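Local structure of Poly(A) RNA polymerase GLD2 (Rattus norvegicus, 6LBK) at residues Pro46-Leu57 with Ser281-Gly289. The protein probably acts as a cytoplasmic poly(A) RNA polymerase, using ATP to add successive AMP units to the 3' ends of selected RNAs. The protein carries 1 engineered substitution. Numbering follows the deposited sequence.
Sequences PEAKDKLSQQIL and SSLGDLLLG
S53, L283 and G284 centre a buried helix-to-helix contact, in which the first turns of helix 51-63 lie across the start of helix 283-297, away from D109 and D111, which probably bind the catalytic magnesium. The axes of segments 51-57 and 283-289 are nearly perpendicular, at 89°, and come within 8.2 Å. G284 suits this place because, lacking a side chain, it lets the backbones close to 4.7 Å between the CA atoms of S53 and G284. L52 uses the same flat spot, resting CG and CD2 over the glycine CA.

The amide N of G284, in the first turn of its helix, points at S53 OG and donates to it over 2.9 Å. A serine hydroxyl can accept one bond and donate another: S53 OG donates in turn to the syn lone pair of D50 OD1, 2.8 Å away. D50 is also the N-cap of helix 51-63, its OD2 receiving S53 N from above the carboxylate plane.

Beside these polar bonds, L283 reaches into an apolar pocket. Its CG stands anti to the carbonyl carbon, beside the backbone N (chi1 -78°), carrying CD1 to 3.6 Å from both I56 CG2 and L57 CG, while the P46 ring covers another side. The longer branch of I56 sends CD1 to L287 CD2, at 3.9 Å. P202 of helix 200-213 touches both I56 and L283, and L361 of helix 344-363 touches both L52 and L287.

The contact thus joins N-terminal and PAP-associated sequence by an apolar seam beside a single hydrogen bond between the segments, continued to D50; with one N-H and one hydroxyl donating to it, the D50 carboxylate would probably favour its negative form.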
loop_
_atom_site.group_PDB
_atom_site.type_symbol
_atom_site.label_atom_id
_atom_site.label_comp_id
_atom_site.label_asym_id
_atom_site.label_seq_id
_atom_site.Cartn_x
_atom_site.Cartn_y
_atom_site.Cartn_z
ATOM N N PRO A 46 16.901 12.085 -2.562
ATOM C CA PRO A 46 16.556 13.406 -3.104
ATOM C C PRO A 46 17.414 14.524 -2.530
ATOM O O PRO A 46 18.384 14.274 -1.805
ATOM C CB PRO A 46 15.080 13.569 -2.723
ATOM C CG PRO A 46 14.591 12.166 -2.474
ATOM C CD PRO A 46 15.757 11.464 -1.874
ATOM N N GLU A 47 17.016 15.766 -2.827
ATOM C CA GLU A 47 17.803 16.982 -2.641
ATOM C C GLU A 47 18.094 17.367 -1.191
ATOM O O GLU A 47 19.247 17.290 -0.751
ATOM C CB GLU A 47 17.055 18.133 -3.326
ATOM C CG GLU A 47 17.860 19.382 -3.571
ATOM C CD GLU A 47 18.381 19.474 -4.986
ATOM O OE1 GLU A 47 17.567 19.388 -5.932
ATOM O OE2 GLU A 47 19.609 19.633 -5.145
ATOM N N ALA A 48 17.071 17.819 -0.466
ATOM C CA ALA A 48 17.135 18.187 0.950
ATOM C C ALA A 48 17.930 19.470 1.172
ATOM O O ALA A 48 18.970 19.466 1.842
ATOM C CB ALA A 48 17.728 17.049 1.791
ATOM N N LYS A 49 17.434 20.570 0.601
ATOM C CA LYS A 49 18.000 21.906 0.757
ATOM C C LYS A 49 17.366 22.693 1.901
ATOM O O LYS A 49 17.934 23.705 2.330
ATOM C CB LYS A 49 17.861 22.712 -0.539
ATOM C CG LYS A 49 18.635 22.165 -1.721
ATOM C CD LYS A 49 18.809 23.236 -2.803
ATOM C CE LYS A 49 17.653 23.311 -3.802
ATOM N NZ LYS A 49 18.007 24.216 -4.961
ATOM N N ASP A 50 16.204 22.255 2.382
ATOM C CA ASP A 50 15.399 22.902 3.411
ATOM C C ASP A 50 15.167 21.944 4.583
ATOM O O ASP A 50 15.445 20.740 4.505
ATOM C CB ASP A 50 14.046 23.327 2.821
ATOM C CG ASP A 50 13.288 22.134 2.154
ATOM O OD1 ASP A 50 13.826 21.524 1.190
ATOM O OD2 ASP A 50 12.173 21.779 2.621
ATOM N N LYS A 51 14.577 22.471 5.665
ATOM C CA LYS A 51 14.432 21.662 6.878
ATOM C C LYS A 51 13.382 20.568 6.716
ATOM O O LYS A 51 13.583 19.438 7.171
ATOM C CB LYS A 51 14.088 22.556 8.073
ATOM C CG LYS A 51 13.979 21.831 9.426
ATOM C CD LYS A 51 13.427 22.798 10.475
ATOM C CE LYS A 51 13.486 22.248 11.901
ATOM N NZ LYS A 51 13.653 23.346 12.953
ATOM N N LEU A 52 12.235 20.900 6.121
ATOM C CA LEU A 52 11.162 19.922 5.975
ATOM C C LEU A 52 11.601 18.734 5.123
ATOM O O LEU A 52 11.366 17.575 5.494
ATOM C CB LEU A 52 9.917 20.603 5.401
ATOM C CG LEU A 52 8.671 19.752 5.175
ATOM C CD1 LEU A 52 8.315 18.936 6.412
ATOM C CD2 LEU A 52 7.493 20.623 4.746
ATOM N N SER A 53 12.281 18.999 4.000
ATOM C CA SER A 53 12.763 17.917 3.145
ATOM C C SER A 53 13.773 17.037 3.880
ATOM O O SER A 53 13.716 15.802 3.780
ATOM C CB SER A 53 13.377 18.500 1.863
ATOM O OG SER A 53 12.409 19.148 1.044
ATOM N N GLN A 54 14.683 17.654 4.649
ATOM C CA GLN A 54 15.648 16.891 5.442
ATOM C C GLN A 54 14.955 16.019 6.478
ATOM O O GLN A 54 15.388 14.890 6.728
ATOM C CB GLN A 54 16.659 17.809 6.140
ATOM C CG GLN A 54 17.921 18.095 5.349
ATOM C CD GLN A 54 18.801 19.181 5.991
ATOM O OE1 GLN A 54 18.690 19.474 7.190
ATOM N NE2 GLN A 54 19.670 19.787 5.184
ATOM N N GLN A 55 13.921 16.550 7.144
ATOM C CA GLN A 55 13.184 15.756 8.125
ATOM C C GLN A 55 12.453 14.600 7.462
ATOM O O GLN A 55 12.318 13.533 8.065
ATOM C CB GLN A 55 12.187 16.628 8.891
ATOM C CG GLN A 55 12.811 17.503 9.941
ATOM C CD GLN A 55 11.829 18.495 10.466
ATOM O OE1 GLN A 55 11.010 19.014 9.711
ATOM N NE2 GLN A 55 11.894 18.774 11.764
ATOM N N ILE A 56 12.001 14.790 6.220
ATOM C CA ILE A 56 11.313 13.720 5.502
ATOM C C ILE A 56 12.298 12.612 5.151
ATOM O O ILE A 56 11.987 11.424 5.276
ATOM C CB ILE A 56 10.634 14.264 4.234
ATOM C CG1 ILE A 56 9.476 15.203 4.587
ATOM C CG2 ILE A 56 10.204 13.071 3.327
ATOM C CD1 ILE A 56 8.832 15.858 3.396
ATOM N N LEU A 57 13.510 12.987 4.717
ATOM C CA LEU A 57 14.536 11.976 4.475
ATOM C C LEU A 57 15.005 11.312 5.766
ATOM O O LEU A 57 15.283 10.108 5.771
ATOM C CB LEU A 57 15.720 12.566 3.724
ATOM C CG LEU A 57 15.347 12.708 2.263
ATOM C CD1 LEU A 57 16.375 13.551 1.578
ATOM C CD2 LEU A 57 15.286 11.372 1.649
ATOM N N SER A 281 10.308 19.902 -8.060
ATOM C CA SER A 281 9.790 20.098 -6.705
ATOM C C SER A 281 10.520 19.197 -5.713
ATOM O O SER A 281 10.624 17.984 -5.926
ATOM C CB SER A 281 8.286 19.786 -6.649
ATOM O OG SER A 281 7.534 20.434 -7.660
ATOM N N SER A 282 11.009 19.781 -4.617
ATOM C CA SER A 282 11.644 18.997 -3.559
ATOM C C SER A 282 10.595 18.246 -2.737
ATOM O O SER A 282 9.388 18.371 -2.963
ATOM C CB SER A 282 12.524 19.880 -2.687
ATOM O OG SER A 282 11.752 20.841 -2.030
ATOM N N LEU A 283 11.075 17.427 -1.786
ATOM C CA LEU A 283 10.182 16.573 -0.991
ATOM C C LEU A 283 9.194 17.391 -0.160
ATOM O O LEU A 283 8.030 16.996 -0.004
ATOM C CB LEU A 283 10.988 15.664 -0.059
ATOM C CG LEU A 283 11.666 14.409 -0.642
ATOM C CD1 LEU A 283 12.409 13.682 0.493
ATOM C CD2 LEU A 283 10.713 13.487 -1.395
ATOM N N GLY A 284 9.642 18.519 0.405
ATOM C CA GLY A 284 8.747 19.346 1.207
ATOM C C GLY A 284 7.731 20.093 0.362
ATOM O O GLY A 284 6.553 20.182 0.731
ATOM N N ASP A 285 8.160 20.590 -0.810
ATOM C CA ASP A 285 7.232 21.151 -1.792
ATOM C C ASP A 285 6.175 20.130 -2.197
ATOM O O ASP A 285 4.981 20.449 -2.257
ATOM C CB ASP A 285 7.991 21.649 -3.034
ATOM C CG ASP A 285 8.772 22.970 -2.790
ATOM O OD1 ASP A 285 8.424 23.734 -1.856
ATOM O OD2 ASP A 285 9.739 23.241 -3.552
ATOM N N LEU A 286 6.589 18.880 -2.424
ATOM C CA LEU A 286 5.645 17.853 -2.867
ATOM C C LEU A 286 4.713 17.404 -1.751
ATOM O O LEU A 286 3.536 17.150 -2.001
ATOM C CB LEU A 286 6.401 16.666 -3.444
ATOM C CG LEU A 286 7.042 16.986 -4.785
ATOM C CD1 LEU A 286 8.143 15.963 -5.060
ATOM C CD2 LEU A 286 5.974 16.986 -5.875
ATOM N N LEU A 287 5.201 17.291 -0.518
ATOM C CA LEU A 287 4.297 16.926 0.572
ATOM C C LEU A 287 3.258 18.024 0.810
ATOM O O LEU A 287 2.070 17.732 1.032
ATOM C CB LEU A 287 5.083 16.614 1.848
ATOM C CG LEU A 287 4.268 16.379 3.141
ATOM C CD1 LEU A 287 3.349 15.187 3.080
ATOM C CD2 LEU A 287 5.142 16.392 4.438
ATOM N N LEU A 288 3.682 19.299 0.780
ATOM C CA LEU A 288 2.712 20.390 0.852
ATOM C C LEU A 288 1.703 20.291 -0.288
ATOM O O LEU A 288 0.489 20.356 -0.055
ATOM C CB LEU A 288 3.428 21.744 0.837
ATOM C CG LEU A 288 3.395 22.564 2.122
ATOM C CD1 LEU A 288 3.945 23.957 1.880
ATOM C CD2 LEU A 288 2.000 22.641 2.647
ATOM N N GLY A 289 2.185 20.092 -1.525
ATOM C CA GLY A 289 1.275 20.015 -2.657
ATOM C C GLY A 289 0.316 18.840 -2.562
ATOM O O GLY A 289 -0.844 18.933 -2.956
#